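PDB 2OKX: rhamnosidase B from Bacillus sp., which hydrolyses terminal alpha-L-rhamnose residues from rhamnosides, as a glycoside hydrolase of family 78. Local coordinates for residues 685-689 with 750-754; 674-680 with 691-697; 767-771 with 784-788; 671-675 with 698-702. All coordinates share one frame. Numbering follows the deposited sequence.

Contact 1 of 4, residues 685-689 with 750-754; sequences APIDQ and DCIHA
Loop residues 685-689 run past the end of strand 747-752 at residues 750-754. The backbones come closest at D688 and D750, with CA atoms 5.5 Å apart. D688 is the centre of an inverse gamma turn (phi/psi -82/81), closed by a weak bond from Q689 N to I687 O at 2.8 Å. Both aspartates turn their CA-to-CB bonds toward the opposite segment. D688 N donates to D750 OD2 at 2.8 Å, a nearly straight bond. D750 OD1 is satisfied separately by S763 and T766. D688 takes the t rotamer, so its carboxylate extends along the strand. There D688 OD2 accepts a weak bond from H753 NE2 at 2.8 Å and a bond from S759 OG. H753 (chi1 m) spends ND1 on E692 OE2. C751 (chi1 p) sits between the two polar links, with SG 3.3 Å from D688 OD2. D688 O lies 3.1 Å from C751 SG. I687 CG2 lies against D750 OD2 at 3.3 Å, a van der Waals contact. The arrangement is a loop pinned to a strand end by side-chain carboxylates, with no sheet pairing between the two segments. Strand 694-695 pairs with this strand through I694 and I752, and helix 764-772 packs against A685 and I687 through Q765.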
# COMPACT_ATOMS: atom_id res chain seq x y z
N ALA A 685 -3.50 -16.01 10.97
CA ALA A 685 -3.88 -17.40 11.21
C ALA A 685 -4.65 -17.47 12.52
O ALA A 685 -4.58 -16.54 13.33
CB ALA A 685 -2.63 -18.27 11.28
N PRO A 686 -5.38 -18.58 12.76
CA PRO A 686 -6.18 -18.82 13.96
C PRO A 686 -5.41 -18.85 15.28
O PRO A 686 -5.74 -19.62 16.18
CB PRO A 686 -6.84 -20.17 13.67
CG PRO A 686 -6.92 -20.20 12.18
CD PRO A 686 -5.57 -19.66 11.78
N ILE A 687 -4.37 -18.02 15.38
CA ILE A 687 -3.57 -17.95 16.61
C ILE A 687 -4.44 -17.31 17.69
O ILE A 687 -5.19 -16.37 17.41
CB ILE A 687 -2.32 -17.05 16.42
CG1 ILE A 687 -1.33 -17.72 15.46
CG2 ILE A 687 -1.67 -16.77 17.76
CD1 ILE A 687 -0.14 -16.85 15.14
N ASP A 688 -4.36 -17.81 18.91
CA ASP A 688 -5.14 -17.24 19.99
C ASP A 688 -4.37 -16.01 20.47
O ASP A 688 -3.64 -16.06 21.46
CB ASP A 688 -5.34 -18.25 21.12
CG ASP A 688 -6.46 -17.86 22.07
OD1 ASP A 688 -7.34 -17.07 21.66
OD2 ASP A 688 -6.48 -18.36 23.22
N GLN A 689 -4.53 -14.92 19.73
CA GLN A 689 -3.85 -13.67 20.03
C GLN A 689 -4.89 -12.57 20.24
O GLN A 689 -5.00 -11.64 19.43
CB GLN A 689 -2.90 -13.32 18.87
CG GLN A 689 -3.59 -13.20 17.52
CD GLN A 689 -2.62 -13.23 16.34
OE1 GLN A 689 -1.49 -12.75 16.43
NE2 GLN A 689 -3.08 -13.79 15.22
N ASP A 750 -0.49 -20.15 23.37
CA ASP A 750 -0.63 -18.92 22.62
C ASP A 750 -0.81 -17.69 23.49
O ASP A 750 -0.26 -16.63 23.19
CB ASP A 750 -1.80 -19.02 21.64
CG ASP A 750 -1.37 -19.51 20.27
OD1 ASP A 750 -0.17 -19.81 20.09
OD2 ASP A 750 -2.23 -19.60 19.37
N CYS A 751 -1.57 -17.82 24.58
CA CYS A 751 -1.79 -16.67 25.45
C CYS A 751 -2.51 -17.00 26.75
O CYS A 751 -2.85 -18.14 27.04
CB CYS A 751 -2.62 -15.63 24.71
SG CYS A 751 -4.36 -16.12 24.51
N ILE A 752 -2.72 -15.94 27.52
CA ILE A 752 -3.45 -15.98 28.78
C ILE A 752 -4.47 -14.85 28.61
O ILE A 752 -4.10 -13.68 28.51
CB ILE A 752 -2.56 -15.67 30.00
CG1 ILE A 752 -1.56 -16.81 30.23
CG2 ILE A 752 -3.43 -15.48 31.24
CD1 ILE A 752 -0.67 -16.60 31.44
N HIS A 753 -5.74 -15.22 28.56
CA HIS A 753 -6.81 -14.25 28.37
C HIS A 753 -6.94 -13.26 29.53
O HIS A 753 -6.35 -13.44 30.59
CB HIS A 753 -8.12 -14.99 28.14
CG HIS A 753 -8.15 -15.75 26.85
ND1 HIS A 753 -8.41 -15.16 25.64
CD2 HIS A 753 -7.90 -17.06 26.59
CE1 HIS A 753 -8.32 -16.06 24.68
NE2 HIS A 753 -8.01 -17.22 25.23
N ALA A 754 -7.73 -12.22 29.30
CA ALA A 754 -7.95 -11.18 30.30
C ALA A 754 -8.49 -11.74 31.62
O ALA A 754 -8.08 -11.30 32.69
CB ALA A 754 -8.91 -10.13 29.75

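Contact 2 of 4, residues 674-680 with 691-697; sequences LNMAGWN and NEGIVTH
This is a buried contact in the six-hairpin glycosidase domain between an extended loop, 674-680, and residues 691-697, which pass from loop through strand 694-695 into helix 696-715. The two segments run antiparallel. The CA register is N675 with I694 (4.7 Å), A677 with E692 (5.3 Å) and G678 with N691 (4.8 Å). Backbone bonds are sparse: G678 N donates to N691 O at 3.1 Å, and M676 N gives G693 O a weak bond at 3.3 Å. CA-H...O contacts support them, from A677 CA to N691 O (3.3 Å) and from N691 CA to G678 O (2.9 Å). A water fills the gap further along. It donates to L674 O (2.9 Å) and G693 O (2.6 Å) and accepts from V695 N (3.0 Å). G693 adopts phi/psi -112/-103, its CA 3.1 Å from N675 OD1. N680 points toward the partner, its CB 3.5 Å from V695 CG2. W679 (chi1 t) points away, close to a bound glycerol. The CA-to-CB bond of E692 points away; its OE2 is hydrogen-bonded to H753 ND1 and A754 N. V695 is the N-cap residue of helix 696-715. The arrangement is an irregular antiparallel pairing between helices 647-665 and 696-715 of the domain, an (alpha/alpha)6 barrel in this family.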
# COMPACT_ATOMS: atom_id res chain seq x y z
N LEU A 674 4.23 -9.27 29.80
CA LEU A 674 3.68 -8.15 29.05
C LEU A 674 2.18 -8.33 28.92
O LEU A 674 1.71 -9.30 28.31
CB LEU A 674 4.32 -8.07 27.65
CG LEU A 674 3.86 -6.92 26.76
CD1 LEU A 674 4.23 -5.60 27.41
CD2 LEU A 674 4.49 -7.04 25.38
N ASN A 675 1.41 -7.41 29.50
CA ASN A 675 -0.04 -7.48 29.43
C ASN A 675 -0.54 -6.19 28.78
O ASN A 675 -0.33 -5.10 29.32
CB ASN A 675 -0.63 -7.60 30.84
CG ASN A 675 -2.07 -8.06 30.83
OD1 ASN A 675 -2.85 -7.68 29.95
ND2 ASN A 675 -2.44 -8.89 31.81
N MET A 676 -1.21 -6.32 27.64
CA MET A 676 -1.70 -5.13 26.95
C MET A 676 -3.07 -5.25 26.32
O MET A 676 -3.49 -6.32 25.89
CB MET A 676 -0.70 -4.72 25.86
CG MET A 676 0.67 -4.34 26.37
SD MET A 676 1.75 -3.96 25.00
CE MET A 676 1.40 -2.23 24.77
N ALA A 677 -3.76 -4.12 26.25
CA ALA A 677 -5.08 -4.05 25.64
C ALA A 677 -4.84 -3.36 24.30
O ALA A 677 -4.78 -2.13 24.23
CB ALA A 677 -6.03 -3.22 26.49
N GLY A 678 -4.69 -4.15 23.24
CA GLY A 678 -4.45 -3.58 21.93
C GLY A 678 -4.37 -4.62 20.83
O GLY A 678 -4.76 -5.77 21.03
N TRP A 679 -3.87 -4.22 19.67
CA TRP A 679 -3.75 -5.12 18.53
C TRP A 679 -2.48 -5.95 18.71
O TRP A 679 -1.40 -5.53 18.30
CB TRP A 679 -3.70 -4.30 17.24
CG TRP A 679 -3.97 -5.06 15.98
CD1 TRP A 679 -4.41 -6.36 15.88
CD2 TRP A 679 -3.85 -4.57 14.64
NE1 TRP A 679 -4.56 -6.70 14.55
CE2 TRP A 679 -4.22 -5.62 13.78
CE3 TRP A 679 -3.46 -3.34 14.09
CZ2 TRP A 679 -4.22 -5.48 12.38
CZ3 TRP A 679 -3.45 -3.20 12.71
CH2 TRP A 679 -3.83 -4.26 11.87
N ASN A 680 -2.62 -7.11 19.33
CA ASN A 680 -1.49 -8.01 19.61
C ASN A 680 -1.31 -9.02 18.49
O ASN A 680 -1.40 -10.23 18.70
CB ASN A 680 -1.76 -8.74 20.93
CG ASN A 680 -2.12 -7.79 22.06
OD1 ASN A 680 -3.00 -8.09 22.88
ND2 ASN A 680 -1.45 -6.65 22.10
N ASN A 691 -6.93 -9.25 21.72
CA ASN A 691 -6.51 -7.89 22.02
C ASN A 691 -6.54 -7.77 23.54
O ASN A 691 -6.30 -6.70 24.09
CB ASN A 691 -7.48 -6.89 21.40
CG ASN A 691 -7.62 -7.05 19.90
OD1 ASN A 691 -6.66 -6.86 19.15
ND2 ASN A 691 -8.82 -7.41 19.46
N GLU A 692 -6.84 -8.89 24.18
CA GLU A 692 -6.96 -8.99 25.63
C GLU A 692 -5.72 -8.75 26.48
O GLU A 692 -5.30 -7.61 26.67
CB GLU A 692 -7.55 -10.35 26.01
CG GLU A 692 -8.98 -10.55 25.54
CD GLU A 692 -9.53 -11.90 25.95
OE1 GLU A 692 -10.70 -12.20 25.62
OE2 GLU A 692 -8.79 -12.66 26.60
N GLY A 693 -5.14 -9.83 27.00
CA GLY A 693 -3.99 -9.67 27.87
C GLY A 693 -2.60 -10.12 27.46
O GLY A 693 -1.92 -9.44 26.70
N ILE A 694 -2.18 -11.27 27.98
CA ILE A 694 -0.85 -11.81 27.73
C ILE A 694 -0.72 -12.70 26.50
O ILE A 694 -1.07 -13.88 26.54
CB ILE A 694 -0.36 -12.61 28.96
CG1 ILE A 694 -0.52 -11.77 30.23
CG2 ILE A 694 1.10 -12.99 28.79
CD1 ILE A 694 -0.16 -12.50 31.50
N VAL A 695 -0.20 -12.13 25.42
CA VAL A 695 -0.00 -12.89 24.19
C VAL A 695 1.46 -13.32 24.16
O VAL A 695 2.37 -12.49 24.18
CB VAL A 695 -0.33 -12.03 22.95
CG1 VAL A 695 -0.16 -12.85 21.68
CG2 VAL A 695 -1.77 -11.51 23.06
N THR A 696 1.68 -14.63 24.11
CA THR A 696 3.03 -15.18 24.14
C THR A 696 4.01 -14.68 23.09
O THR A 696 5.10 -14.23 23.44
CB THR A 696 2.99 -16.72 24.09
OG1 THR A 696 2.12 -17.21 25.12
CG2 THR A 696 4.38 -17.31 24.31
N HIS A 697 3.64 -14.73 21.81
CA HIS A 697 4.59 -14.29 20.78
C HIS A 697 5.20 -12.90 20.99
O HIS A 697 6.41 -12.74 20.83
CB HIS A 697 3.98 -14.42 19.37
CG HIS A 697 2.76 -13.59 19.13
ND1 HIS A 697 2.74 -12.22 19.27
CD2 HIS A 697 1.52 -13.94 18.70
CE1 HIS A 697 1.55 -11.76 18.93
NE2 HIS A 697 0.79 -12.78 18.58
O HOH W 1 0.48 -9.18 25.67

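Contact 3 of 4, residues 767-771 with 784-788; sequences QVVAY and IEGYL
L788 and Y771 form the apolar centre of this helix-helix contact. Methyl CD1 of L788 lies over one face of the Y771 ring, 3.9 Å from its centroid and 14° off the normal, a CH-pi contact. The t rotamer of Y771 and the m,t rotamer of L788 bring them together. On one flank V768 CG2 meets L788 CD2 at 3.8 Å. On another, I784 (m,m) packs its CG2 3.6 Å from Y771 CB and 3.4 Å from Q767 O.

Both segments are regular helix, with Y771 N bonded to Q767 O (3.0 Å) and L788 N to I784 O (2.9 Å). Their axes approach to 9.8 Å at a signed crossing angle of -126°, so they are oblique rather than closely antiparallel. The nearest CA pair is Q767 and I784, 6.3 Å apart.

Farther out, Q767 CG lies 4.1 Å from Y787 CD1, and Q767 OE1 lies 3.5 Å from I784 CD1. The Q767 amide NE2 bonds to the backbone of Y748 and S763. The Y787 hydroxyl bonds to R746 O, and its ring stacks edge-to-face with F795. At the polar edge, Y771 OH donates to E785 OE1 at 2.8 Å. Helix 801-813 lies against V768 and Y771. These are two consecutive helices, 764-772 and 778-789, joined by a short connection and packed obliquely through a small core, within the helical catalytic domain of a family 78 enzyme.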
# COMPACT_ATOMS: atom_id res chain seq x y z
N GLN A 767 5.85 -21.30 18.81
CA GLN A 767 7.01 -22.15 19.02
C GLN A 767 8.21 -21.63 18.24
O GLN A 767 9.32 -21.56 18.77
CB GLN A 767 6.70 -23.59 18.59
CG GLN A 767 5.37 -24.14 19.07
CD GLN A 767 5.08 -23.82 20.53
OE1 GLN A 767 5.93 -24.02 21.40
NE2 GLN A 767 3.87 -23.34 20.80
N VAL A 768 7.99 -21.26 16.98
CA VAL A 768 9.06 -20.74 16.14
C VAL A 768 9.65 -19.48 16.77
O VAL A 768 10.87 -19.33 16.83
CB VAL A 768 8.54 -20.39 14.72
CG1 VAL A 768 9.62 -19.64 13.94
CG2 VAL A 768 8.17 -21.67 13.98
N VAL A 769 8.79 -18.59 17.25
CA VAL A 769 9.26 -17.35 17.87
C VAL A 769 10.06 -17.63 19.14
O VAL A 769 11.06 -16.97 19.40
CB VAL A 769 8.08 -16.41 18.20
CG1 VAL A 769 8.59 -15.17 18.92
CG2 VAL A 769 7.35 -16.01 16.92
N ALA A 770 9.62 -18.61 19.92
CA ALA A 770 10.33 -18.95 21.15
C ALA A 770 11.74 -19.44 20.80
O ALA A 770 12.71 -19.14 21.50
CB ALA A 770 9.57 -20.04 21.91
N TYR A 771 11.83 -20.18 19.71
CA TYR A 771 13.11 -20.71 19.25
C TYR A 771 14.05 -19.59 18.79
O TYR A 771 15.22 -19.56 19.18
CB TYR A 771 12.87 -21.68 18.09
CG TYR A 771 14.11 -22.42 17.64
CD1 TYR A 771 14.63 -23.48 18.39
CD2 TYR A 771 14.76 -22.08 16.45
CE1 TYR A 771 15.76 -24.17 17.97
CE2 TYR A 771 15.89 -22.77 16.03
CZ TYR A 771 16.39 -23.81 16.79
OH TYR A 771 17.51 -24.48 16.37
N ILE A 784 11.31 -27.97 20.51
CA ILE A 784 10.89 -27.03 19.48
C ILE A 784 11.47 -27.44 18.12
O ILE A 784 10.78 -27.40 17.10
CB ILE A 784 11.33 -25.58 19.81
CG1 ILE A 784 10.73 -25.14 21.15
CG2 ILE A 784 10.87 -24.63 18.71
CD1 ILE A 784 9.22 -25.18 21.20
N GLU A 785 12.74 -27.84 18.11
CA GLU A 785 13.39 -28.26 16.88
C GLU A 785 12.67 -29.44 16.24
O GLU A 785 12.65 -29.57 15.01
CB GLU A 785 14.85 -28.62 17.15
CG GLU A 785 15.70 -27.42 17.53
CD GLU A 785 17.17 -27.73 17.65
OE1 GLU A 785 17.97 -26.78 17.84
OE2 GLU A 785 17.54 -28.92 17.57
N GLY A 786 12.06 -30.29 17.06
CA GLY A 786 11.33 -31.42 16.53
C GLY A 786 10.11 -30.91 15.78
O GLY A 786 9.75 -31.43 14.72
N TYR A 787 9.47 -29.89 16.35
CA TYR A 787 8.29 -29.30 15.73
C TYR A 787 8.68 -28.65 14.41
O TYR A 787 7.93 -28.72 13.43
CB TYR A 787 7.69 -28.24 16.67
CG TYR A 787 7.11 -28.81 17.96
CD1 TYR A 787 6.87 -27.98 19.06
CD2 TYR A 787 6.82 -30.17 18.08
CE1 TYR A 787 6.34 -28.49 20.24
CE2 TYR A 787 6.29 -30.69 19.26
CZ TYR A 787 6.05 -29.85 20.34
OH TYR A 787 5.54 -30.36 21.51
N LEU A 788 9.85 -28.01 14.38
CA LEU A 788 10.33 -27.36 13.17
C LEU A 788 10.45 -28.36 12.01
O LEU A 788 9.98 -28.08 10.90
CB LEU A 788 11.69 -26.70 13.42
CG LEU A 788 11.76 -25.59 14.47
CD1 LEU A 788 13.16 -25.01 14.50
CD2 LEU A 788 10.74 -24.49 14.14

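Contact 4 of 4, residues 671-675 with 698-702; sequences SGLLN and QNLFL
N699 grips the backbone of L674 at two points. L674 N donates to N699 OD1 at 2.7 Å, and N699 ND2 returns a bond to L674 O at 3.3 Å. The amide thus satisfies both the NH and the CO of one extended residue (phi/psi -70/117). N699 ND2 also donates to V695 O. Water adds a second link to the same carbonyl: it donates to L674 O at 2.9 Å and accepts from Q698 NE2 at 2.7 Å. The p,t rotamer of Q698 brings NE2 to this water. This is a side-chain amide bridging a loop backbone to the first turns of helix 696-715, and it holds the loop after helix 647-665 against a helix of the alpha-helical catalytic domain. The CA atoms of L674 and N699 are 5.8 Å apart. Before L674 the loop turns at S671, whose OG accepts from L673 N at 3.3 Å, an ST turn. At phi/psi 82/19 a CB on G672 would crowd the carbonyl oxygen of S671. L674 (t,p) points toward the helix. Its CD2 packs 4.0 Å from L702 CD2 and 4.1 Å from Q698 O. L673 (m,t) touches N699 more lightly, with CB 3.8 Å from OD1, and also meets T735 of helix 723-739.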
# COMPACT_ATOMS: atom_id res chain seq x y z
N SER A 671 2.33 -10.32 37.19
CA SER A 671 2.71 -11.62 36.67
C SER A 671 4.13 -11.60 36.12
O SER A 671 4.76 -12.64 35.97
CB SER A 671 1.75 -12.03 35.55
OG SER A 671 1.87 -11.15 34.45
N GLY A 672 4.63 -10.40 35.83
CA GLY A 672 5.97 -10.27 35.29
C GLY A 672 5.97 -10.52 33.79
O GLY A 672 7.00 -10.80 33.19
N LEU A 673 4.78 -10.42 33.19
CA LEU A 673 4.61 -10.63 31.76
C LEU A 673 3.99 -9.41 31.10
O LEU A 673 3.31 -8.62 31.74
CB LEU A 673 3.72 -11.85 31.51
CG LEU A 673 4.22 -13.20 32.03
CD1 LEU A 673 3.11 -14.24 31.92
CD2 LEU A 673 5.45 -13.63 31.25
N LEU A 674 4.23 -9.27 29.80
CA LEU A 674 3.68 -8.15 29.05
C LEU A 674 2.18 -8.33 28.92
O LEU A 674 1.71 -9.30 28.31
CB LEU A 674 4.32 -8.07 27.65
CG LEU A 674 3.86 -6.92 26.76
CD1 LEU A 674 4.23 -5.60 27.41
CD2 LEU A 674 4.49 -7.04 25.38
N ASN A 675 1.41 -7.41 29.50
CA ASN A 675 -0.04 -7.48 29.43
C ASN A 675 -0.54 -6.19 28.78
O ASN A 675 -0.33 -5.10 29.32
CB ASN A 675 -0.63 -7.60 30.84
CG ASN A 675 -2.07 -8.06 30.83
OD1 ASN A 675 -2.85 -7.68 29.95
ND2 ASN A 675 -2.44 -8.89 31.81
N GLN A 698 4.40 -11.90 21.37
CA GLN A 698 4.98 -10.57 21.58
C GLN A 698 5.78 -10.49 22.88
O GLN A 698 6.64 -9.61 23.03
CB GLN A 698 3.92 -9.47 21.53
CG GLN A 698 2.65 -9.71 22.34
CD GLN A 698 1.64 -8.59 22.14
OE1 GLN A 698 1.40 -8.16 21.02
NE2 GLN A 698 1.05 -8.12 23.23
N ASN A 699 5.51 -11.39 23.81
CA ASN A 699 6.26 -11.41 25.06
C ASN A 699 7.67 -11.89 24.71
O ASN A 699 8.67 -11.36 25.20
CB ASN A 699 5.60 -12.36 26.06
CG ASN A 699 4.69 -11.63 27.02
OD1 ASN A 699 5.14 -11.10 28.04
ND2 ASN A 699 3.40 -11.59 26.70
N LEU A 700 7.73 -12.90 23.84
CA LEU A 700 9.00 -13.46 23.39
C LEU A 700 9.82 -12.45 22.59
O LEU A 700 11.02 -12.32 22.79
CB LEU A 700 8.74 -14.71 22.55
CG LEU A 700 8.08 -15.90 23.26
CD1 LEU A 700 7.60 -16.91 22.24
CD2 LEU A 700 9.09 -16.53 24.23
N PHE A 701 9.16 -11.73 21.69
CA PHE A 701 9.86 -10.74 20.88
C PHE A 701 10.34 -9.55 21.72
O PHE A 701 11.32 -8.89 21.36
CB PHE A 701 8.97 -10.26 19.72
CG PHE A 701 9.07 -11.13 18.49
CD1 PHE A 701 7.92 -11.56 17.83
CD2 PHE A 701 10.31 -11.49 17.97
CE1 PHE A 701 8.00 -12.35 16.69
CE2 PHE A 701 10.40 -12.28 16.82
CZ PHE A 701 9.25 -12.71 16.18
N LEU A 702 9.67 -9.28 22.83
CA LEU A 702 10.09 -8.17 23.68
C LEU A 702 11.44 -8.54 24.30
O LEU A 702 12.33 -7.69 24.43
CB LEU A 702 9.07 -7.91 24.79
CG LEU A 702 9.44 -6.82 25.81
CD1 LEU A 702 9.89 -5.55 25.10
CD2 LEU A 702 8.24 -6.54 26.70
O HOH W 1 0.48 -9.18 25.67

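Overall arrangement
All four contacts lie on one side of the chain's centre, in the six-hairpin glycosidase domain. Contacts 1 and 2 have centres about 8 Å apart. They touch through neighbouring strands 747-752 and 694-695, and through H753 and E692. Contacts 2 and 4 are also about 8 Å apart. They share L674, N675, one water and helix 696-715. Contact 3 lies further off, with its centre about 17 to 21 Å from the others. Even so, V769 and A770 reach L700 and F701 of helix 696-715. Contacts 4 and 2 open from the same loop, contact 1 crosses both along the chain, and contact 3 follows last. Together they tie one long loop, a small sheet and helices 696-715, 764-772 and 778-789 into one compact region.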